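Side-chain contacts in photosystem II assembly protein Ycf48 (Thermosynechococcus elongatus, PDB 5OJ5), which assists the early assembly of photosystem II and the replacement of photodamaged D1, whose C-terminal extension it binds: residues E80-G85 against G127-S132; S204-W209 against E256-L261; H228-T233 against L238-N243. One frame throughout, in Å; residues are numbered along the deposited sequence.

A toroidal beta-propeller is held together both within its blades and between them, and these three contacts illustrate each case. From the N terminus, interaction 1 comes first: it closes a loop of 41 residues by joining the third strand of one blade, 77-81, to the turn before the fourth strand, 132-133, of the next. Interaction 2 opens later, at strand 205-209, and closes only at 256-261. Within that span lies interaction 3, a hairpin of strands 227-232 and 238-242 with a four-residue loop. Interactions 2 and 3 touch through M230, L238 and M240, whereas interaction 1 lies across the chain's centre, its nearest atoms about 22 Å from either.

Interaction 1: residues E80-G85 against G127-S132; sequences ETRDGG and GGQSWS
E80 and Q129 meet across backbones that never pair, the nearest CA atoms, those of E80 and G128, lying 8.4 Å apart. Both segments belong to Asp-box turns (Ser/Thr-x-Asp-x-Gly-x-Thr/Ser-Trp), which link the third and fourth strands in neighbouring blades of the seven-bladed propeller; in the first, the ST turn at T81 begins the box. Side chains bridge the gap. E80 reaches out fully extended, with chi1 at -178°, while Q129 bends at chi2 (-48°) and turns its amide so that NE2 points at the carboxylate, the two planes 39° apart. Q129 NE2 donates to E80 OE2 over 2.8 Å, nearly within the amide's own plane and on the syn side of the carboxylate. Q129 NE2 also donates to G127 O at 3.3 Å, arriving from above that carbonyl's plane, so two acceptors fix the rotation of the amide. R82 comes from the opposite direction to Q129 and lends its charge to the carboxylate: R82 NH2 lies 3.4 Å from E80 OE2, which sits well out of the guanidinium plane. H68 is hydrogen-bonded to E80 OE2 and R91 forms a salt bridge with E80 OE1, neighbours that would be expected to favour the ionised form of this buried acid. A water bridges the two side chains, donating to E80 OE1 at 2.6 Å and to Q129 OE1 at 2.7 Å.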
loop_
_atom_site.group_PDB
_atom_site.type_symbol
_atom_site.label_atom_id
_atom_site.label_comp_id
_atom_site.label_asym_id
_atom_site.label_seq_id
_atom_site.Cartn_x
_atom_site.Cartn_y
_atom_site.Cartn_z
ATOM N N GLU A 80 15.510 0.619 9.033
ATOM C CA GLU A 80 15.812 2.002 8.713
ATOM C C GLU A 80 16.829 2.038 7.578
ATOM O O GLU A 80 17.804 1.285 7.588
ATOM C CB GLU A 80 16.421 2.678 9.955
ATOM C CG GLU A 80 16.748 4.146 9.813
ATOM C CD GLU A 80 17.278 4.757 11.092
ATOM O OE1 GLU A 80 17.752 4.013 11.974
ATOM O OE2 GLU A 80 17.212 6.011 11.217
ATOM N N THR A 81 16.652 2.975 6.634
ATOM C CA THR A 81 17.654 3.267 5.607
ATOM C C THR A 81 18.083 4.719 5.740
ATOM O O THR A 81 17.274 5.599 6.085
ATOM C CB THR A 81 17.083 3.003 4.183
ATOM O OG1 THR A 81 18.150 3.170 3.243
ATOM C CG2 THR A 81 15.949 3.931 3.786
ATOM N N ARG A 82 19.346 4.970 5.374
ATOM C CA ARG A 82 19.880 6.311 5.250
ATOM C C ARG A 82 20.407 6.594 3.862
ATOM O O ARG A 82 20.923 7.700 3.627
ATOM C CB ARG A 82 21.009 6.521 6.265
ATOM C CG ARG A 82 20.616 6.285 7.635
ATOM C CD ARG A 82 20.136 7.478 8.237
ATOM N NE ARG A 82 20.086 7.229 9.676
ATOM C CZ ARG A 82 19.977 8.188 10.557
ATOM N NH1 ARG A 82 19.921 9.419 10.102
ATOM N NH2 ARG A 82 19.904 7.910 11.850
ATOM N N ASP A 83 20.281 5.654 2.932
ATOM C CA ASP A 83 20.831 5.798 1.591
ATOM C C ASP A 83 19.762 5.631 0.519
ATOM O O ASP A 83 20.039 5.175 -0.595
ATOM C CB ASP A 83 22.028 4.864 1.393
ATOM C CG ASP A 83 21.675 3.403 1.482
ATOM O OD1 ASP A 83 20.474 3.030 1.567
ATOM O OD2 ASP A 83 22.616 2.572 1.457
ATOM N N GLY A 84 18.536 6.031 0.840
ATOM C CA GLY A 84 17.489 5.990 -0.166
ATOM C C GLY A 84 16.893 4.627 -0.375
ATOM O O GLY A 84 16.157 4.429 -1.352
ATOM N N GLY A 85 17.188 3.677 0.506
ATOM C CA GLY A 85 16.642 2.334 0.417
ATOM C C GLY A 85 17.515 1.342 -0.307
ATOM O O GLY A 85 17.040 0.246 -0.626
ATOM N N GLY A 127 12.470 11.454 13.621
ATOM C CA GLY A 127 12.893 10.640 12.509
ATOM C C GLY A 127 13.133 9.199 12.883
ATOM O O GLY A 127 13.878 8.497 12.181
ATOM N N GLY A 128 12.517 8.723 13.969
ATOM C CA GLY A 128 12.672 7.362 14.378
ATOM C C GLY A 128 13.919 7.075 15.191
ATOM O O GLY A 128 14.217 5.908 15.449
ATOM N N GLN A 129 14.619 8.115 15.656
ATOM C CA GLN A 129 15.733 7.861 16.567
ATOM C C GLN A 129 15.235 7.473 17.951
ATOM O O GLN A 129 15.932 6.727 18.662
ATOM C CB GLN A 129 16.670 9.065 16.610
ATOM C CG GLN A 129 17.119 9.454 15.195
ATOM C CD GLN A 129 17.602 8.246 14.372
ATOM O OE1 GLN A 129 18.632 7.652 14.672
ATOM N NE2 GLN A 129 16.880 7.884 13.303
ATOM N N SER A 130 14.040 7.920 18.333
ATOM C CA SER A 130 13.393 7.446 19.539
ATOM C C SER A 130 11.930 7.245 19.202
ATOM O O SER A 130 11.300 8.088 18.540
ATOM C CB SER A 130 13.543 8.376 20.702
ATOM O OG SER A 130 13.084 9.623 20.371
ATOM N N TRP A 131 11.404 6.127 19.652
ATOM C CA TRP A 131 10.012 5.783 19.460
ATOM C C TRP A 131 9.362 5.628 20.827
ATOM O O TRP A 131 9.977 5.087 21.754
ATOM C CB TRP A 131 9.893 4.435 18.718
ATOM C CG TRP A 131 10.336 4.427 17.274
ATOM C CD1 TRP A 131 11.578 4.152 16.793
ATOM C CD2 TRP A 131 9.526 4.753 16.150
ATOM N NE1 TRP A 131 11.580 4.244 15.425
ATOM C CE2 TRP A 131 10.331 4.622 15.004
ATOM C CE3 TRP A 131 8.192 5.138 16.013
ATOM C CZ2 TRP A 131 9.851 4.839 13.720
ATOM C CZ3 TRP A 131 7.703 5.358 14.715
ATOM C CH2 TRP A 131 8.533 5.219 13.594
ATOM N N SER A 132 8.103 6.032 20.912
ATOM C CA SER A 132 7.281 5.829 22.082
ATOM C C SER A 132 6.021 5.099 21.670
ATOM O O SER A 132 5.522 5.244 20.544
ATOM C CB SER A 132 6.918 7.151 22.727
ATOM O OG SER A 132 8.102 7.829 23.110
HETATM O O HOH W 1 19.100 5.092 13.953
#

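Interaction 2: residues S204-W209 against E256-L261; sequences SFYSTW and ENWGEL
Y206 and W258 make a small aromatic contact between neighbouring blades of the beta-propeller, a tyrosine hydroxyl meeting an indole edge. Y206 stands on strand 205-209, third in its four-stranded blade and part of the Arg-rich patch; W258 follows the corner at E256 and N257, where the chain leaves strand 246-251 of the next blade. Only about 90 Å² is buried between the two segments; the hydroxyl meets the edge of the indole and the rings do not stack. The bond itself is weak: W258 NE1 donates to Y206 OH over a long 3.4 Å, with an N-H...O angle of 154°. The hydroxyl lies in the plane of the indole, so the N-H points towards it along the ring. Seen from the tyrosine, by contrast, the approach is oblique. Beyond the polar atoms, Y206 CZ and W258 CZ2 come within 4.4 Å. With chi1 at 69°, CG of Y206 sits between its backbone N and carbonyl carbon, and the ring projects from the strand towards the tryptophan. Within its own blade Y206 stacks on H219, and T208 CG2 meets its ring edge in plane. Residues of the adjoining hairpin also reach both rings: M230 CE touches W258 CZ2, while M230 SD, above the rim of the tyrosine ring, lies 3.3 Å from Y206 CG. M240 and L238 approach the indole from opposite sides of its plane, M240 CE lying over the face, 3.6 Å from W258 CE2.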
loop_
_atom_site.group_PDB
_atom_site.type_symbol
_atom_site.label_atom_id
_atom_site.label_comp_id
_atom_site.label_asym_id
_atom_site.label_seq_id
_atom_site.Cartn_x
_atom_site.Cartn_y
_atom_site.Cartn_z
ATOM N N SER A 204 -17.348 -8.547 -2.889
ATOM C CA SER A 204 -18.665 -8.385 -3.497
ATOM C C SER A 204 -18.923 -6.968 -3.944
ATOM O O SER A 204 -19.642 -6.747 -4.924
ATOM C CB SER A 204 -19.751 -8.808 -2.519
ATOM O OG SER A 204 -19.784 -10.219 -2.364
ATOM N N PHE A 205 -18.385 -5.978 -3.196
ATOM C CA PHE A 205 -18.647 -4.576 -3.479
ATOM C C PHE A 205 -17.505 -3.738 -2.907
ATOM O O PHE A 205 -16.527 -4.275 -2.386
ATOM C CB PHE A 205 -20.076 -4.193 -3.103
ATOM C CG PHE A 205 -20.400 -4.372 -1.653
ATOM C CD1 PHE A 205 -19.997 -3.415 -0.720
ATOM C CD2 PHE A 205 -21.097 -5.496 -1.193
ATOM C CE1 PHE A 205 -20.310 -3.558 0.628
ATOM C CE2 PHE A 205 -21.401 -5.633 0.158
ATOM C CZ PHE A 205 -20.974 -4.687 1.057
ATOM N N TYR A 206 -17.596 -2.413 -3.049
ATOM C CA TYR A 206 -16.603 -1.526 -2.472
ATOM C C TYR A 206 -17.325 -0.384 -1.803
ATOM O O TYR A 206 -18.520 -0.175 -2.003
ATOM C CB TYR A 206 -15.586 -1.063 -3.516
ATOM C CG TYR A 206 -16.108 -0.134 -4.580
ATOM C CD1 TYR A 206 -15.919 1.265 -4.488
ATOM C CD2 TYR A 206 -16.734 -0.612 -5.729
ATOM C CE1 TYR A 206 -16.364 2.119 -5.471
ATOM C CE2 TYR A 206 -17.185 0.264 -6.722
ATOM C CZ TYR A 206 -16.980 1.623 -6.580
ATOM O OH TYR A 206 -17.433 2.456 -7.583
ATOM N N SER A 207 -16.560 0.362 -1.015
ATOM C CA SER A 207 -17.090 1.505 -0.293
ATOM C C SER A 207 -16.119 2.673 -0.427
ATOM O O SER A 207 -14.906 2.479 -0.532
ATOM C CB SER A 207 -17.328 1.214 1.172
ATOM O OG SER A 207 -18.228 0.106 1.300
ATOM N N THR A 208 -16.654 3.890 -0.397
ATOM C CA THR A 208 -15.842 5.101 -0.416
ATOM C C THR A 208 -16.181 6.001 0.764
ATOM O O THR A 208 -17.303 5.984 1.285
ATOM C CB THR A 208 -16.001 5.876 -1.735
ATOM O OG1 THR A 208 -17.378 6.219 -1.921
ATOM C CG2 THR A 208 -15.516 5.080 -2.945
ATOM N N TRP A 209 -15.202 6.810 1.152
ATOM C CA TRP A 209 -15.428 7.808 2.197
ATOM C C TRP A 209 -14.626 9.039 1.865
ATOM O O TRP A 209 -13.498 8.938 1.408
ATOM C CB TRP A 209 -15.006 7.270 3.573
ATOM C CG TRP A 209 -15.183 8.312 4.663
ATOM C CD1 TRP A 209 -16.319 8.592 5.329
ATOM C CD2 TRP A 209 -14.180 9.226 5.139
ATOM N NE1 TRP A 209 -16.080 9.623 6.235
ATOM C CE2 TRP A 209 -14.771 10.000 6.144
ATOM C CE3 TRP A 209 -12.840 9.429 4.826
ATOM C CZ2 TRP A 209 -14.059 10.995 6.838
ATOM C CZ3 TRP A 209 -12.138 10.413 5.515
ATOM C CH2 TRP A 209 -12.753 11.156 6.505
ATOM N N GLU A 256 -18.763 6.533 -10.758
ATOM C CA GLU A 256 -19.480 5.287 -10.553
ATOM C C GLU A 256 -19.709 4.508 -11.838
ATOM O O GLU A 256 -20.201 3.376 -11.768
ATOM C CB GLU A 256 -20.784 5.521 -9.790
ATOM C CG GLU A 256 -20.548 5.914 -8.334
ATOM C CD GLU A 256 -21.709 6.681 -7.750
ATOM O OE1 GLU A 256 -21.520 7.395 -6.735
ATOM O OE2 GLU A 256 -22.819 6.550 -8.308
ATOM N N ASN A 257 -19.324 5.061 -12.992
ATOM C CA ASN A 257 -19.332 4.341 -14.258
ATOM C C ASN A 257 -17.924 3.833 -14.572
ATOM O O ASN A 257 -16.925 4.503 -14.298
ATOM C CB ASN A 257 -19.836 5.215 -15.413
ATOM C CG ASN A 257 -21.372 5.251 -15.519
ATOM O OD1 ASN A 257 -21.968 6.331 -15.581
ATOM N ND2 ASN A 257 -22.009 4.081 -15.556
ATOM N N TRP A 258 -17.854 2.660 -15.170
ATOM C CA TRP A 258 -16.600 1.940 -15.293
ATOM C C TRP A 258 -16.415 1.563 -16.755
ATOM O O TRP A 258 -17.379 1.276 -17.475
ATOM C CB TRP A 258 -16.589 0.713 -14.353
ATOM C CG TRP A 258 -16.369 1.099 -12.945
ATOM C CD1 TRP A 258 -17.298 1.513 -12.018
ATOM C CD2 TRP A 258 -15.113 1.248 -12.320
ATOM N NE1 TRP A 258 -16.703 1.858 -10.847
ATOM C CE2 TRP A 258 -15.353 1.696 -10.995
ATOM C CE3 TRP A 258 -13.786 0.994 -12.714
ATOM C CZ2 TRP A 258 -14.359 1.907 -10.107
ATOM C CZ3 TRP A 258 -12.797 1.225 -11.790
ATOM C CH2 TRP A 258 -13.102 1.645 -10.508
ATOM N N GLY A 259 -15.165 1.589 -17.182
ATOM C CA GLY A 259 -14.783 1.277 -18.542
ATOM C C GLY A 259 -14.670 -0.213 -18.804
ATOM O O GLY A 259 -15.046 -1.054 -17.988
ATOM N N GLU A 260 -14.147 -0.531 -19.990
ATOM C CA GLU A 260 -13.981 -1.918 -20.401
ATOM C C GLU A 260 -13.059 -2.691 -19.466
ATOM O O GLU A 260 -12.100 -2.166 -18.901
ATOM C CB GLU A 260 -13.442 -1.998 -21.844
ATOM C CG GLU A 260 -11.900 -1.984 -21.984
ATOM C CD GLU A 260 -11.366 -1.922 -23.431
ATOM O OE1 GLU A 260 -11.144 -0.802 -23.938
ATOM O OE2 GLU A 260 -11.144 -2.993 -24.051
ATOM N N LEU A 261 -13.361 -3.961 -19.315
ATOM C CA LEU A 261 -12.538 -4.844 -18.519
ATOM C C LEU A 261 -11.313 -5.242 -19.339
ATOM O O LEU A 261 -11.450 -5.833 -20.409
ATOM C CB LEU A 261 -13.400 -6.035 -18.099
ATOM C CG LEU A 261 -12.811 -6.899 -16.988
ATOM C CD1 LEU A 261 -12.517 -6.100 -15.709
ATOM C CD2 LEU A 261 -13.713 -8.082 -16.710
#

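Interaction 3: residues H228-T233 against L238-N243; sequences HNMGFT and LWMIVN
W239 lays its indole flat against the backbone of G231 on the partner strand. With chi1 at 56°, the ring folds back over the sheet instead of standing away from it. G231 N sits over the centre of the ring system, 3.3 Å above its plane, and G231 CA makes a CH-pi contact 3.7 Å from the centroid of the five-membered ring of W239. Such closeness depends on a glycine, which places no CB between strand and ring. N229, on the same face, meets the far end of the indole: its amide is turned 72° from the ring, with ND2 at the edge and hydrogen-bonded to L273 O of the next blade. The two strands form an antiparallel hairpin, the first two of their propeller blade. It starts with a classic beta bulge, in which H228 N and N229 N both donate to I241 O, at 2.8 and 3.2 Å. On the opposite face of the sheet, side chains run alongside one another. M230 and M240 point the same way, with M230 CG 3.9 Å from M240 CB. F232 and L238 do likewise, and L238 CD2 approaches the phenyl ring obliquely, 3.5 Å from F232 CE1.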
loop_
_atom_site.group_PDB
_atom_site.type_symbol
_atom_site.label_atom_id
_atom_site.label_comp_id
_atom_site.label_asym_id
_atom_site.label_seq_id
_atom_site.Cartn_x
_atom_site.Cartn_y
_atom_site.Cartn_z
ATOM N N HIS A 228 -10.691 -7.396 -6.047
ATOM C CA HIS A 228 -9.540 -7.673 -5.217
ATOM C C HIS A 228 -8.918 -6.433 -4.596
ATOM O O HIS A 228 -8.637 -6.397 -3.401
ATOM C CB HIS A 228 -8.427 -8.393 -5.958
ATOM C CG HIS A 228 -7.323 -8.711 -5.027
ATOM N ND1 HIS A 228 -7.534 -9.496 -3.911
ATOM C CD2 HIS A 228 -6.075 -8.199 -4.903
ATOM C CE1 HIS A 228 -6.432 -9.537 -3.191
ATOM N NE2 HIS A 228 -5.531 -8.766 -3.772
ATOM N N ASN A 229 -8.691 -5.387 -5.394
ATOM C CA ASN A 229 -8.040 -4.167 -4.926
ATOM C C ASN A 229 -8.568 -2.996 -5.732
ATOM O O ASN A 229 -9.018 -3.177 -6.862
ATOM C CB ASN A 229 -6.503 -4.279 -5.013
ATOM C CG ASN A 229 -5.760 -3.302 -4.119
ATOM O OD1 ASN A 229 -6.364 -2.470 -3.421
ATOM N ND2 ASN A 229 -4.430 -3.403 -4.122
ATOM N N MET A 230 -8.519 -1.815 -5.119
ATOM C CA MET A 230 -8.946 -0.584 -5.783
ATOM C C MET A 230 -8.106 0.553 -5.251
ATOM O O MET A 230 -7.676 0.525 -4.084
ATOM C CB MET A 230 -10.402 -0.234 -5.521
ATOM C CG MET A 230 -11.353 -1.242 -6.128
ATOM S SD MET A 230 -13.096 -0.851 -5.837
ATOM C CE MET A 230 -13.258 0.560 -6.904
ATOM N N GLY A 231 -7.935 1.596 -6.070
ATOM C CA GLY A 231 -7.221 2.792 -5.667
ATOM C C GLY A 231 -7.511 3.931 -6.580
ATOM O O GLY A 231 -8.444 3.872 -7.388
ATOM N N PHE A 232 -6.714 4.984 -6.440
ATOM C CA PHE A 232 -6.922 6.225 -7.168
ATOM C C PHE A 232 -5.855 6.425 -8.217
ATOM O O PHE A 232 -4.702 6.049 -8.011
ATOM C CB PHE A 232 -6.909 7.403 -6.186
ATOM C CG PHE A 232 -8.002 7.314 -5.162
ATOM C CD1 PHE A 232 -9.235 7.869 -5.421
ATOM C CD2 PHE A 232 -7.797 6.658 -3.937
ATOM C CE1 PHE A 232 -10.264 7.770 -4.485
ATOM C CE2 PHE A 232 -8.837 6.564 -3.005
ATOM C CZ PHE A 232 -10.038 7.125 -3.281
ATOM N N THR A 233 -6.246 7.009 -9.354
ATOM C CA THR A 233 -5.271 7.421 -10.356
ATOM C C THR A 233 -4.786 8.826 -10.047
ATOM O O THR A 233 -5.369 9.495 -9.200
ATOM C CB THR A 233 -5.919 7.426 -11.734
ATOM O OG1 THR A 233 -6.791 8.564 -11.819
ATOM C CG2 THR A 233 -6.675 6.139 -12.032
ATOM N N LEU A 238 -10.780 6.252 -10.330
ATOM C CA LEU A 238 -10.507 5.019 -9.613
ATOM C C LEU A 238 -10.015 3.959 -10.585
ATOM O O LEU A 238 -10.383 3.936 -11.766
ATOM C CB LEU A 238 -11.753 4.498 -8.915
ATOM C CG LEU A 238 -12.391 5.312 -7.768
ATOM C CD1 LEU A 238 -13.820 4.793 -7.413
ATOM C CD2 LEU A 238 -11.524 5.246 -6.584
ATOM N N TRP A 239 -9.229 3.027 -10.037
ATOM C CA TRP A 239 -8.882 1.797 -10.726
ATOM C C TRP A 239 -9.343 0.627 -9.870
ATOM O O TRP A 239 -9.461 0.739 -8.652
ATOM C CB TRP A 239 -7.366 1.700 -11.031
ATOM C CG TRP A 239 -6.451 1.822 -9.847
ATOM C CD1 TRP A 239 -5.777 2.947 -9.439
ATOM C CD2 TRP A 239 -6.092 0.785 -8.932
ATOM N NE1 TRP A 239 -5.011 2.674 -8.336
ATOM C CE2 TRP A 239 -5.192 1.355 -7.996
ATOM C CE3 TRP A 239 -6.419 -0.574 -8.803
ATOM C CZ2 TRP A 239 -4.632 0.621 -6.955
ATOM C CZ3 TRP A 239 -5.869 -1.301 -7.738
ATOM C CH2 TRP A 239 -4.992 -0.695 -6.827
ATOM N N MET A 240 -9.551 -0.508 -10.528
ATOM C CA MET A 240 -9.840 -1.760 -9.856
ATOM C C MET A 240 -9.046 -2.905 -10.458
ATOM O O MET A 240 -8.831 -2.954 -11.675
ATOM C CB MET A 240 -11.354 -2.119 -9.877
ATOM C CG MET A 240 -11.948 -2.295 -11.254
ATOM S SD MET A 240 -13.658 -2.876 -11.231
ATOM C CE MET A 240 -14.487 -1.699 -10.296
ATOM N N ILE A 241 -8.668 -3.834 -9.596
ATOM C CA ILE A 241 -8.178 -5.165 -9.953
ATOM C C ILE A 241 -9.253 -6.155 -9.527
ATOM O O ILE A 241 -9.697 -6.124 -8.369
ATOM C CB ILE A 241 -6.864 -5.497 -9.233
ATOM C CG1 ILE A 241 -5.749 -4.572 -9.710
ATOM C CG2 ILE A 241 -6.521 -6.981 -9.453
ATOM C CD1 ILE A 241 -4.486 -4.654 -8.846
ATOM N N VAL A 242 -9.664 -7.032 -10.450
ATOM C CA VAL A 242 -10.655 -8.054 -10.155
ATOM C C VAL A 242 -10.029 -9.429 -10.352
ATOM O O VAL A 242 -8.980 -9.592 -10.979
ATOM C CB VAL A 242 -11.955 -7.922 -10.970
ATOM C CG1 VAL A 242 -12.554 -6.526 -10.805
ATOM C CG2 VAL A 242 -11.697 -8.251 -12.402
ATOM N N ASN A 243 -10.725 -10.435 -9.811
ATOM C CA ASN A 243 -10.279 -11.819 -9.883
ATOM C C ASN A 243 -9.915 -12.209 -11.303
ATOM O O ASN A 243 -10.544 -11.777 -12.275
ATOM C CB ASN A 243 -11.367 -12.780 -9.374
ATOM C CG ASN A 243 -10.826 -14.185 -9.133
ATOM O OD1 ASN A 243 -9.933 -14.373 -8.320
ATOM N ND2 ASN A 243 -11.347 -15.168 -9.858
#